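Local structure of phycocyanobilin lyase subunit alpha (5N3U) at residues G92-L97 and K118-A123; A108-E113 and Y148-E153; C96-D101 and L124-D129; M114-T119 and L155-A160. The protein associates with CpcF to form a lyase that is probably required for attaching the phycocyanobilin chromophore to the phycocyanin alpha subunit, CpcA. All blocks are in the same frame, centred on the assembly; numbering follows the deposited sequence.

Overall arrangement
All four contacts join helices, or the turns after them, next but one along the chain, in one HEAT-repeat stack. Contacts 1 and 3 are continuous: both bring the end of helix 90-96, or the turn after it, against helix 121-126, and Leu97 serves in each. Contacts 2 and 4 pair helix 102-115 with helix 148-157, the first along the helices and the second at their C-terminal ends. Contact 2 lies closest to the centre of the chain, with small alanines inside and glutamates at its border. Contact 1 is mainly aliphatic. Contact 3 buries leucines beside an exposed Glu98-Lys126 edge, whereas contact 4 sets a buried isoleucine between two exposed lysines. No other assembly chain touches them.

Contact 1: residues G92-L97 and K118-A123; sequences GLINCL and KTAAPA
Ile94 spreads its branches over the small residues of 118-123, with CG1 against the methyl group of Ala120 at 3.9 Å from CB. Its terminal CD1 goes further, coming within 3.7 Å of Ala120 CA and lying equally near Thr119 O, so that it ends over the backbone where the two residues join. The other branch serves a different partner. CG2, anti to the backbone N of Ile94, is turned to Ala123 CB at 3.9 Å. Leu97 reaches the same methyl group with CD1, at 3.6 Å from Ala123 CB. One alanine methyl is thus gripped by two branched side chains three residues apart. An alanine in place of Ile94 would probably open a gap beside Ala120 CB, which Leu112 would still cover on another side, and leave Ala123 CB with Leu97 as its neighbour across this contact. At the outer margin, Thr119 OG1 lies 4.1 Å from Ile94 CD1. No hydrogen bond crosses between the segments; the contact is one of van der Waals packing. Behind the contact Leu97 also packs on Leu112 of helix 102-115, while Ala121 faces Ile158 and Ala160 on the other flank. Large aliphatic groups set against alanines, with helices 90-96 and 121-126 lying side by side and helix 102-115 backing them, are in keeping with the layered helix packing of a HEAT-repeat solenoid.

Contact 2: residues A108-E113 and Y148-E153; sequences AAQSLE and YEAVLE
Helices 102-115 and 148-157 run nearly parallel here, their short segments inclined by 23° with axes 8.2 Å apart, and the CA atoms of Gln110 and Ala150 come within 5.3 Å. This closeness rests on alanine. Ala150 CB meets Ala109 CB at 3.8 Å, and Gln110 brings its CG to the same methyl group, also at 3.8 Å from Ala150 CB. Val151 CG2 touches Ala109 CB more loosely, at 4.2 Å. One turn on, Glu113 lays its aliphatic part across the other helix: CG, anti to the backbone N (chi1 -176°), stands 3.8 Å from Glu153 O. The chain then bends at chi2, and its carboxylate OE2 forms a salt bridge with Arg184. Glu113 OE2 and Glu153 OE1 are 5.4 Å apart, and the arginine is likely to ease the repulsion between them. The pair sits in the middle of the stack. Helix 90-96 packs on helix 102-115 through Leu93 and Leu112, the turn after helix 121-126 reaches Val151 through Leu128, and helix 176-190 lies against helix 148-157, where Leu152 meets Val178.

Contact 3: residues C96-D101 and L124-D129; sequences CLECPD and LIKLLD
Leu97, in the turn that links two helices of the HEAT-repeat stack, packs against both Leu124 and Leu127. That turn, of type I from Cys96 to Cys99, lies between helices 90-96 and 102-115. Leu97 CD1 packs on Leu124 CD2 at 3.7 Å, the two side chains crossing obliquely, and its other methyl, CD2, lies 4.1 Å from Leu127 CD1. The side chain of Leu127 crosses that of Leu97 at about a right angle, and its CD2 lies 3.5 Å from Leu97 O. This carbonyl oxygen is buried by the contact and has no polar partner in the model. An alanine in place of Leu127 would probably open a gap beside Leu97 O and take away the packing against Leu97 CD2 and Val151. Next comes Glu98, whose chain bends at chi2 (-60°), swinging CD round toward the other segment. Its OE2 stops 4.0 Å from Lys126 CG and 3.9 Å from Leu127 CD2. The Lys126 side chain crosses that of Glu98 at about a right angle, with NZ 4.6 Å from Glu98 OE2, beyond a salt bridge, so their attraction is probably modest. Farther along, Asp101 holds the N-cap position of helix 102-115: OD1 accepts from Tyr103 N, while OD2 is engaged by Arg75 and by Tyr71 N. Just before the helix, the backbone N of Asp101 gives its hydrogen to Cys99 SG over 3.5 Å, at an N-H...S angle of 164°.

Contact 4: residues M114-T119 and L155-A160; sequences MLKDKT and LGAIGA
A Schellman motif closes helix 148-157, and its Ile158 packs on the chain leaving helix 102-115, so the contact joins two helix ends of the HEAT-repeat stack. Gly159, with positive phi, turns the chain, and Ala160 N bonds back to Leu155 O. Lys116 likewise leaves its helix with positive phi, and its CA comes within 4.8 Å of Ile158 CA. Ile158 does most of the touching: its CG2 lies 3.6 Å from Lys116 C and equally close to Asp117 O. CG1 is placed between the backbone N and the carbonyl carbon (chi1 75°), the more hindered setting, and the side chain goes on to touch Ala121 and Leu124 of helix 121-126. Two lysines border it. Lys116 lays CD 4.0 Å from Ala157 CB, while its NZ turns back to bond Glu113 O in its own helix. The other, Lys118, passes its aliphatic chain over the carbonyl of Ile158, CG standing 3.4 Å from Ile158 O, and its NZ ends 3.5 Å from Gly159 O. The CB of Asp117 is directed away from the other segment, and its carboxylate probably steadies the loop on which Ile158 packs. It forms an Asx turn, with a further weak bond from Thr119 OG1: Asp117 OD1 accepts from Thr119 N at 2.9 Å, met on the anti side and 31° out of the carboxylate plane.

Contact 1: residues G92-L97 and K118-A123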
loop_
_atom_site.group_PDB
_atom_site.type_symbol
_atom_site.label_atom_id
_atom_site.label_comp_id
_atom_site.label_asym_id
_atom_site.label_seq_id
_atom_site.Cartn_x
_atom_site.Cartn_y
_atom_site.Cartn_z
ATOM N N GLY A 92 -22.084 -16.679 19.569
ATOM C CA GLY A 92 -21.617 -17.421 18.409
ATOM C C GLY A 92 -20.106 -17.565 18.377
ATOM O O GLY A 92 -19.581 -18.621 18.027
ATOM N N LEU A 93 -19.395 -16.504 18.773
ATOM C CA LEU A 93 -17.937 -16.570 18.852
ATOM C C LEU A 93 -17.508 -17.530 19.917
ATOM O O LEU A 93 -16.569 -18.319 19.731
ATOM C CB LEU A 93 -17.291 -15.182 19.050
ATOM C CG LEU A 93 -17.420 -14.271 17.877
ATOM C CD1 LEU A 93 -17.115 -12.849 18.307
ATOM C CD2 LEU A 93 -16.608 -14.776 16.640
ATOM N N ILE A 94 -18.204 -17.520 21.050
ATOM C CA ILE A 94 -17.987 -18.489 22.100
ATOM C C ILE A 94 -18.119 -19.927 21.635
ATOM O O ILE A 94 -17.263 -20.831 21.911
ATOM C CB ILE A 94 -18.866 -18.173 23.308
ATOM C CG1 ILE A 94 -18.314 -16.961 24.000
ATOM C CG2 ILE A 94 -18.831 -19.353 24.307
ATOM C CD1 ILE A 94 -19.255 -16.416 25.043
ATOM N N ASN A 95 -19.141 -20.169 20.845
ATOM C CA ASN A 95 -19.296 -21.485 20.266
ATOM C C ASN A 95 -18.132 -21.915 19.383
ATOM O O ASN A 95 -17.744 -23.060 19.339
ATOM C CB ASN A 95 -20.524 -21.497 19.337
ATOM C CG ASN A 95 -21.833 -21.555 20.073
ATOM O OD1 ASN A 95 -21.885 -21.864 21.256
ATOM N ND2 ASN A 95 -22.907 -21.248 19.362
ATOM N N CYS A 96 -17.579 -20.960 18.663
ATOM C CA CYS A 96 -16.453 -21.212 17.765
ATOM C C CYS A 96 -15.171 -21.645 18.525
ATOM O O CYS A 96 -14.271 -22.244 17.944
ATOM C CB CYS A 96 -16.124 -19.929 17.018
ATOM S SG CYS A 96 -17.299 -19.612 15.669
ATOM N N LEU A 97 -15.080 -21.300 19.798
ATOM C CA LEU A 97 -14.004 -21.780 20.660
ATOM C C LEU A 97 -13.996 -23.289 20.842
ATOM O O LEU A 97 -12.974 -23.841 21.284
ATOM C CB LEU A 97 -13.948 -21.067 22.003
ATOM C CG LEU A 97 -13.780 -19.580 21.988
ATOM C CD1 LEU A 97 -13.906 -19.070 23.440
ATOM C CD2 LEU A 97 -12.386 -19.211 21.400
ATOM N N LYS A 118 -16.842 -10.222 29.047
ATOM C CA LYS A 118 -16.441 -11.147 30.064
ATOM C C LYS A 118 -17.214 -12.463 30.025
ATOM O O LYS A 118 -16.788 -13.434 30.658
ATOM C CB LYS A 118 -16.635 -10.526 31.447
ATOM C CG LYS A 118 -15.662 -11.112 32.445
ATOM C CD LYS A 118 -15.808 -10.409 33.792
ATOM C CE LYS A 118 -15.508 -11.338 34.973
ATOM N NZ LYS A 118 -14.783 -10.571 36.035
ATOM N N THR A 119 -18.298 -12.516 29.270
ATOM C CA THR A 119 -19.051 -13.780 29.162
ATOM C C THR A 119 -18.307 -14.929 28.445
ATOM O O THR A 119 -18.573 -16.098 28.655
ATOM C CB THR A 119 -20.397 -13.532 28.557
ATOM O OG1 THR A 119 -20.283 -13.148 27.214
ATOM C CG2 THR A 119 -21.064 -12.386 29.289
ATOM N N ALA A 120 -17.227 -14.562 27.746
ATOM C CA ALA A 120 -16.330 -15.580 27.155
ATOM C C ALA A 120 -15.337 -16.258 28.099
ATOM O O ALA A 120 -14.671 -17.148 27.699
ATOM C CB ALA A 120 -15.604 -14.947 26.035
ATOM N N ALA A 121 -15.215 -15.829 29.329
ATOM C CA ALA A 121 -14.166 -16.357 30.216
ATOM C C ALA A 121 -14.153 -17.896 30.437
ATOM O O ALA A 121 -13.126 -18.562 30.292
ATOM C CB ALA A 121 -14.186 -15.601 31.519
ATOM N N PRO A 122 -15.288 -18.491 30.747
ATOM C CA PRO A 122 -15.230 -19.917 30.943
ATOM C C PRO A 122 -14.772 -20.682 29.689
ATOM O O PRO A 122 -14.027 -21.650 29.775
ATOM C CB PRO A 122 -16.718 -20.288 31.265
ATOM C CG PRO A 122 -17.302 -18.978 31.785
ATOM C CD PRO A 122 -16.634 -17.903 31.023
ATOM N N ALA A 123 -15.243 -20.293 28.510
ATOM C CA ALA A 123 -14.870 -21.023 27.336
ATOM C C ALA A 123 -13.376 -20.807 26.997
ATOM O O ALA A 123 -12.687 -21.739 26.563
ATOM C CB ALA A 123 -15.717 -20.635 26.186
#

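Contact 2: residues A108-E113 and Y148-E153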
loop_
_atom_site.group_PDB
_atom_site.type_symbol
_atom_site.label_atom_id
_atom_site.label_comp_id
_atom_site.label_asym_id
_atom_site.label_seq_id
_atom_site.Cartn_x
_atom_site.Cartn_y
_atom_site.Cartn_z
ATOM N N ALA A 108 -11.764 -16.638 16.619
ATOM C CA ALA A 108 -12.781 -16.327 17.635
ATOM C C ALA A 108 -12.191 -15.741 18.880
ATOM O O ALA A 108 -12.659 -14.752 19.430
ATOM C CB ALA A 108 -13.597 -17.566 18.014
ATOM N N ALA A 109 -11.120 -16.325 19.336
ATOM C CA ALA A 109 -10.424 -15.779 20.489
ATOM C C ALA A 109 -9.894 -14.384 20.225
ATOM O O ALA A 109 -9.991 -13.544 21.116
ATOM C CB ALA A 109 -9.301 -16.703 20.897
ATOM N N GLN A 110 -9.360 -14.125 19.031
ATOM C CA GLN A 110 -8.895 -12.767 18.720
ATOM C C GLN A 110 -10.076 -11.776 18.716
ATOM O O GLN A 110 -9.991 -10.665 19.297
ATOM C CB GLN A 110 -8.220 -12.717 17.354
ATOM C CG GLN A 110 -6.889 -13.409 17.332
ATOM C CD GLN A 110 -6.384 -13.705 15.882
ATOM O OE1 GLN A 110 -7.138 -13.673 14.886
ATOM N NE2 GLN A 110 -5.106 -14.072 15.792
ATOM N N SER A 111 -11.196 -12.199 18.139
ATOM C CA SER A 111 -12.356 -11.298 18.137
ATOM C C SER A 111 -12.955 -11.093 19.525
ATOM O O SER A 111 -13.330 -10.010 19.852
ATOM C CB SER A 111 -13.378 -11.874 17.152
ATOM O OG SER A 111 -12.820 -11.704 15.865
ATOM N N LEU A 112 -12.976 -12.114 20.362
ATOM C CA LEU A 112 -13.418 -11.972 21.743
ATOM C C LEU A 112 -12.493 -11.067 22.512
ATOM O O LEU A 112 -12.949 -10.303 23.355
ATOM C CB LEU A 112 -13.555 -13.321 22.393
ATOM C CG LEU A 112 -14.731 -14.099 21.846
ATOM C CD1 LEU A 112 -14.674 -15.553 22.207
ATOM C CD2 LEU A 112 -16.081 -13.556 22.356
ATOM N N GLU A 113 -11.185 -11.103 22.238
ATOM C CA GLU A 113 -10.286 -10.119 22.846
ATOM C C GLU A 113 -10.673 -8.646 22.418
ATOM O O GLU A 113 -10.528 -7.738 23.205
ATOM C CB GLU A 113 -8.879 -10.407 22.407
ATOM C CG GLU A 113 -7.775 -9.536 23.028
ATOM C CD GLU A 113 -7.587 -8.140 22.428
ATOM O OE1 GLU A 113 -7.967 -7.862 21.234
ATOM O OE2 GLU A 113 -7.071 -7.282 23.212
ATOM N N TYR A 148 -2.934 -20.255 22.022
ATOM C CA TYR A 148 -2.664 -19.735 23.382
ATOM C C TYR A 148 -2.447 -18.251 23.405
ATOM O O TYR A 148 -2.918 -17.564 24.347
ATOM C CB TYR A 148 -1.445 -20.492 23.989
ATOM C CG TYR A 148 -1.764 -21.964 24.299
ATOM C CD1 TYR A 148 -2.612 -22.302 25.343
ATOM C CD2 TYR A 148 -1.256 -22.972 23.519
ATOM C CE1 TYR A 148 -2.863 -23.589 25.661
ATOM C CE2 TYR A 148 -1.564 -24.282 23.767
ATOM C CZ TYR A 148 -2.350 -24.601 24.815
ATOM O OH TYR A 148 -2.680 -25.889 25.104
ATOM N N GLU A 149 -1.731 -17.724 22.429
ATOM C CA GLU A 149 -1.504 -16.322 22.377
ATOM C C GLU A 149 -2.791 -15.515 22.486
ATOM O O GLU A 149 -2.929 -14.630 23.332
ATOM C CB GLU A 149 -0.706 -15.970 21.115
ATOM C CG GLU A 149 -0.428 -14.471 20.885
ATOM C CD GLU A 149 0.518 -14.192 19.677
ATOM O OE1 GLU A 149 0.869 -15.130 18.934
ATOM O OE2 GLU A 149 1.026 -13.047 19.523
ATOM N N ALA A 150 -3.742 -15.797 21.584
ATOM C CA ALA A 150 -5.032 -15.086 21.557
ATOM C C ALA A 150 -5.838 -15.371 22.748
ATOM O O ALA A 150 -6.492 -14.475 23.269
ATOM C CB ALA A 150 -5.776 -15.535 20.306
ATOM N N VAL A 151 -5.809 -16.570 23.276
ATOM C CA VAL A 151 -6.618 -16.901 24.443
ATOM C C VAL A 151 -6.145 -16.120 25.689
ATOM O O VAL A 151 -6.944 -15.585 26.490
ATOM C CB VAL A 151 -6.593 -18.418 24.758
ATOM C CG1 VAL A 151 -7.081 -18.738 26.159
ATOM C CG2 VAL A 151 -7.399 -19.201 23.686
ATOM N N LEU A 152 -4.847 -16.101 25.862
ATOM C CA LEU A 152 -4.276 -15.382 27.019
ATOM C C LEU A 152 -4.573 -13.870 26.866
ATOM O O LEU A 152 -4.970 -13.232 27.802
ATOM C CB LEU A 152 -2.766 -15.585 27.044
ATOM C CG LEU A 152 -2.350 -17.014 27.483
ATOM C CD1 LEU A 152 -0.942 -17.300 27.081
ATOM C CD2 LEU A 152 -2.687 -17.318 28.937
ATOM N N GLU A 153 -4.327 -13.324 25.714
ATOM C CA GLU A 153 -4.613 -11.912 25.481
ATOM C C GLU A 153 -6.079 -11.671 25.769
ATOM O O GLU A 153 -6.438 -10.685 26.443
ATOM C CB GLU A 153 -4.337 -11.551 24.045
ATOM C CG GLU A 153 -2.872 -11.397 23.794
ATOM C CD GLU A 153 -2.561 -10.898 22.408
ATOM O OE1 GLU A 153 -3.463 -10.890 21.520
ATOM O OE2 GLU A 153 -1.388 -10.523 22.197
#

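Contact 3: residues C96-D101 and L124-D129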
loop_
_atom_site.group_PDB
_atom_site.type_symbol
_atom_site.label_atom_id
_atom_site.label_comp_id
_atom_site.label_asym_id
_atom_site.label_seq_id
_atom_site.Cartn_x
_atom_site.Cartn_y
_atom_site.Cartn_z
ATOM N N CYS A 96 -17.579 -20.960 18.663
ATOM C CA CYS A 96 -16.453 -21.212 17.765
ATOM C C CYS A 96 -15.171 -21.645 18.525
ATOM O O CYS A 96 -14.271 -22.244 17.944
ATOM C CB CYS A 96 -16.124 -19.929 17.018
ATOM S SG CYS A 96 -17.299 -19.612 15.669
ATOM N N LEU A 97 -15.080 -21.300 19.798
ATOM C CA LEU A 97 -14.004 -21.780 20.660
ATOM C C LEU A 97 -13.996 -23.289 20.842
ATOM O O LEU A 97 -12.974 -23.841 21.284
ATOM C CB LEU A 97 -13.948 -21.067 22.003
ATOM C CG LEU A 97 -13.780 -19.580 21.988
ATOM C CD1 LEU A 97 -13.906 -19.070 23.440
ATOM C CD2 LEU A 97 -12.386 -19.211 21.400
ATOM N N GLU A 98 -15.031 -23.997 20.447
ATOM C CA GLU A 98 -14.983 -25.460 20.458
ATOM C C GLU A 98 -15.010 -26.009 19.051
ATOM O O GLU A 98 -15.092 -27.241 18.886
ATOM C CB GLU A 98 -16.190 -26.069 21.244
ATOM C CG GLU A 98 -16.070 -25.952 22.778
ATOM C CD GLU A 98 -14.833 -26.635 23.417
ATOM O OE1 GLU A 98 -14.750 -27.900 23.397
ATOM O OE2 GLU A 98 -13.919 -25.897 23.963
ATOM N N CYS A 99 -14.810 -25.167 18.039
ATOM C CA CYS A 99 -14.756 -25.642 16.672
ATOM C C CYS A 99 -13.522 -26.531 16.503
ATOM O O CYS A 99 -12.426 -26.183 16.987
ATOM C CB CYS A 99 -14.622 -24.472 15.682
ATOM S SG CYS A 99 -14.744 -25.042 13.914
ATOM N N PRO A 100 -13.654 -27.649 15.746
ATOM C CA PRO A 100 -12.490 -28.430 15.532
ATOM C C PRO A 100 -11.397 -27.790 14.732
ATOM O O PRO A 100 -10.251 -28.199 14.902
ATOM C CB PRO A 100 -12.992 -29.686 14.748
ATOM C CG PRO A 100 -14.414 -29.710 14.921
ATOM C CD PRO A 100 -14.876 -28.306 15.190
ATOM N N ASP A 101 -11.701 -26.771 13.924
ATOM C CA ASP A 101 -10.694 -26.112 13.123
ATOM C C ASP A 101 -9.927 -25.093 14.013
ATOM O O ASP A 101 -10.502 -24.105 14.502
ATOM C CB ASP A 101 -11.418 -25.373 12.015
ATOM C CG ASP A 101 -10.503 -24.560 11.123
ATOM O OD1 ASP A 101 -9.267 -24.501 11.330
ATOM O OD2 ASP A 101 -11.049 -23.929 10.163
ATOM N N LEU A 124 -12.889 -19.596 27.217
ATOM C CA LEU A 124 -11.440 -19.303 27.074
ATOM C C LEU A 124 -10.652 -20.083 28.052
ATOM O O LEU A 124 -9.633 -20.643 27.688
ATOM C CB LEU A 124 -11.154 -17.841 27.228
ATOM C CG LEU A 124 -11.767 -17.024 26.075
ATOM C CD1 LEU A 124 -11.850 -15.549 26.426
ATOM C CD2 LEU A 124 -10.980 -17.224 24.799
ATOM N N ILE A 125 -11.135 -20.148 29.290
ATOM C CA ILE A 125 -10.432 -20.934 30.342
ATOM C C ILE A 125 -10.287 -22.414 30.035
ATOM O O ILE A 125 -9.244 -23.018 30.207
ATOM C CB ILE A 125 -11.078 -20.688 31.688
ATOM C CG1 ILE A 125 -10.658 -19.289 32.176
ATOM C CG2 ILE A 125 -10.647 -21.708 32.750
ATOM C CD1 ILE A 125 -11.420 -18.842 33.426
ATOM N N LYS A 126 -11.298 -22.965 29.426
ATOM C CA LYS A 126 -11.263 -24.356 29.031
ATOM C C LYS A 126 -10.161 -24.633 28.016
ATOM O O LYS A 126 -9.535 -25.699 28.026
ATOM C CB LYS A 126 -12.663 -24.663 28.476
ATOM C CG LYS A 126 -12.820 -25.990 27.796
ATOM C CD LYS A 126 -14.054 -26.727 28.312
ATOM C CE LYS A 126 -15.301 -25.912 28.162
ATOM N NZ LYS A 126 -16.404 -26.808 27.668
ATOM N N LEU A 127 -9.833 -23.688 27.143
ATOM C CA LEU A 127 -8.755 -23.939 26.186
ATOM C C LEU A 127 -7.372 -23.933 26.821
ATOM O O LEU A 127 -6.408 -24.344 26.213
ATOM C CB LEU A 127 -8.848 -22.940 25.037
ATOM C CG LEU A 127 -10.080 -22.957 24.169
ATOM C CD1 LEU A 127 -9.943 -22.001 23.030
ATOM C CD2 LEU A 127 -10.345 -24.322 23.565
ATOM N N LEU A 128 -7.271 -23.526 28.063
ATOM C CA LEU A 128 -6.027 -23.687 28.785
ATOM C C LEU A 128 -5.957 -25.014 29.596
ATOM O O LEU A 128 -5.061 -25.192 30.406
ATOM C CB LEU A 128 -5.821 -22.508 29.728
ATOM C CG LEU A 128 -5.811 -21.074 29.158
ATOM C CD1 LEU A 128 -5.439 -20.035 30.237
ATOM C CD2 LEU A 128 -4.776 -20.986 28.087
ATOM N N ASP A 129 -6.925 -25.906 29.442
ATOM C CA ASP A 129 -6.892 -27.275 30.068
ATOM C C ASP A 129 -5.595 -27.963 29.850
ATOM O O ASP A 129 -5.045 -27.939 28.774
ATOM C CB ASP A 129 -8.019 -28.213 29.561
ATOM C CG ASP A 129 -9.424 -27.942 30.222
ATOM O OD1 ASP A 129 -9.557 -27.104 31.180
ATOM O OD2 ASP A 129 -10.434 -28.573 29.753
#

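Contact 4: residues M114-T119 and L155-A160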
loop_
_atom_site.group_PDB
_atom_site.type_symbol
_atom_site.label_atom_id
_atom_site.label_comp_id
_atom_site.label_asym_id
_atom_site.label_seq_id
_atom_site.Cartn_x
_atom_site.Cartn_y
_atom_site.Cartn_z
ATOM N N MET A 114 -11.076 -8.433 21.181
ATOM C CA MET A 114 -11.425 -7.140 20.677
ATOM C C MET A 114 -12.743 -6.684 21.251
ATOM O O MET A 114 -12.895 -5.508 21.611
ATOM C CB MET A 114 -11.477 -7.148 19.159
ATOM C CG MET A 114 -10.135 -7.374 18.514
ATOM S SD MET A 114 -10.351 -7.451 16.693
ATOM C CE MET A 114 -10.563 -5.775 16.412
ATOM N N LEU A 115 -13.660 -7.608 21.463
ATOM C CA LEU A 115 -15.005 -7.221 21.989
ATOM C C LEU A 115 -15.023 -7.000 23.484
ATOM O O LEU A 115 -15.915 -6.332 23.968
ATOM C CB LEU A 115 -16.008 -8.244 21.601
ATOM C CG LEU A 115 -16.265 -8.338 20.115
ATOM C CD1 LEU A 115 -17.058 -9.516 19.646
ATOM C CD2 LEU A 115 -16.923 -7.085 19.624
ATOM N N LYS A 116 -14.057 -7.551 24.229
ATOM C CA LYS A 116 -13.875 -7.292 25.659
ATOM C C LYS A 116 -15.017 -7.799 26.524
ATOM O O LYS A 116 -15.185 -7.311 27.600
ATOM C CB LYS A 116 -13.707 -5.796 26.057
ATOM C CG LYS A 116 -12.851 -4.905 25.276
ATOM C CD LYS A 116 -11.421 -5.181 25.379
ATOM C CE LYS A 116 -10.672 -4.237 24.412
ATOM N NZ LYS A 116 -9.611 -5.052 23.706
ATOM N N ASP A 117 -15.773 -8.766 26.083
ATOM C CA ASP A 117 -16.952 -9.272 26.830
ATOM C C ASP A 117 -16.577 -10.433 27.770
ATOM O O ASP A 117 -16.121 -11.509 27.367
ATOM C CB ASP A 117 -17.980 -9.755 25.831
ATOM C CG ASP A 117 -19.343 -9.971 26.428
ATOM O OD1 ASP A 117 -19.415 -10.395 27.583
ATOM O OD2 ASP A 117 -20.339 -9.782 25.695
ATOM N N LYS A 118 -16.842 -10.222 29.047
ATOM C CA LYS A 118 -16.441 -11.147 30.064
ATOM C C LYS A 118 -17.214 -12.463 30.025
ATOM O O LYS A 118 -16.788 -13.434 30.658
ATOM C CB LYS A 118 -16.635 -10.526 31.447
ATOM C CG LYS A 118 -15.662 -11.112 32.445
ATOM C CD LYS A 118 -15.808 -10.409 33.792
ATOM C CE LYS A 118 -15.508 -11.338 34.973
ATOM N NZ LYS A 118 -14.783 -10.571 36.035
ATOM N N THR A 119 -18.298 -12.516 29.270
ATOM C CA THR A 119 -19.051 -13.780 29.162
ATOM C C THR A 119 -18.307 -14.929 28.445
ATOM O O THR A 119 -18.573 -16.098 28.655
ATOM C CB THR A 119 -20.397 -13.532 28.557
ATOM O OG1 THR A 119 -20.283 -13.148 27.214
ATOM C CG2 THR A 119 -21.064 -12.386 29.289
ATOM N N LEU A 155 -8.170 -13.223 27.777
ATOM C CA LEU A 155 -8.479 -13.339 29.180
ATOM C C LEU A 155 -8.003 -12.088 29.943
ATOM O O LEU A 155 -8.722 -11.606 30.823
ATOM C CB LEU A 155 -7.805 -14.566 29.829
ATOM C CG LEU A 155 -8.501 -15.862 29.421
ATOM C CD1 LEU A 155 -7.615 -17.012 29.769
ATOM C CD2 LEU A 155 -9.845 -16.010 30.059
ATOM N N GLY A 156 -6.882 -11.542 29.517
ATOM C CA GLY A 156 -6.477 -10.231 30.043
ATOM C C GLY A 156 -7.414 -9.103 29.759
ATOM O O GLY A 156 -7.802 -8.308 30.678
ATOM N N ALA A 157 -7.828 -9.060 28.504
ATOM C CA ALA A 157 -8.689 -7.973 27.995
ATOM C C ALA A 157 -10.046 -7.982 28.598
ATOM O O ALA A 157 -10.599 -6.929 28.787
ATOM C CB ALA A 157 -8.797 -7.971 26.477
ATOM N N ILE A 158 -10.585 -9.138 28.925
ATOM C CA ILE A 158 -11.891 -9.215 29.536
ATOM C C ILE A 158 -11.878 -9.156 31.038
ATOM O O ILE A 158 -12.944 -9.280 31.664
ATOM C CB ILE A 158 -12.706 -10.406 29.037
ATOM C CG1 ILE A 158 -12.178 -11.706 29.655
ATOM C CG2 ILE A 158 -12.714 -10.406 27.512
ATOM C CD1 ILE A 158 -12.764 -12.965 29.139
ATOM N N GLY A 159 -10.714 -8.997 31.653
ATOM C CA GLY A 159 -10.662 -8.849 33.088
ATOM C C GLY A 159 -10.950 -10.128 33.877
ATOM O O GLY A 159 -11.434 -10.054 34.993
ATOM N N ALA A 160 -10.578 -11.311 33.355
ATOM C CA ALA A 160 -10.848 -12.555 34.035
ATOM C C ALA A 160 -9.809 -12.860 35.092
ATOM O O ALA A 160 -8.899 -13.726 34.881
ATOM C CB ALA A 160 -10.864 -13.684 33.019
#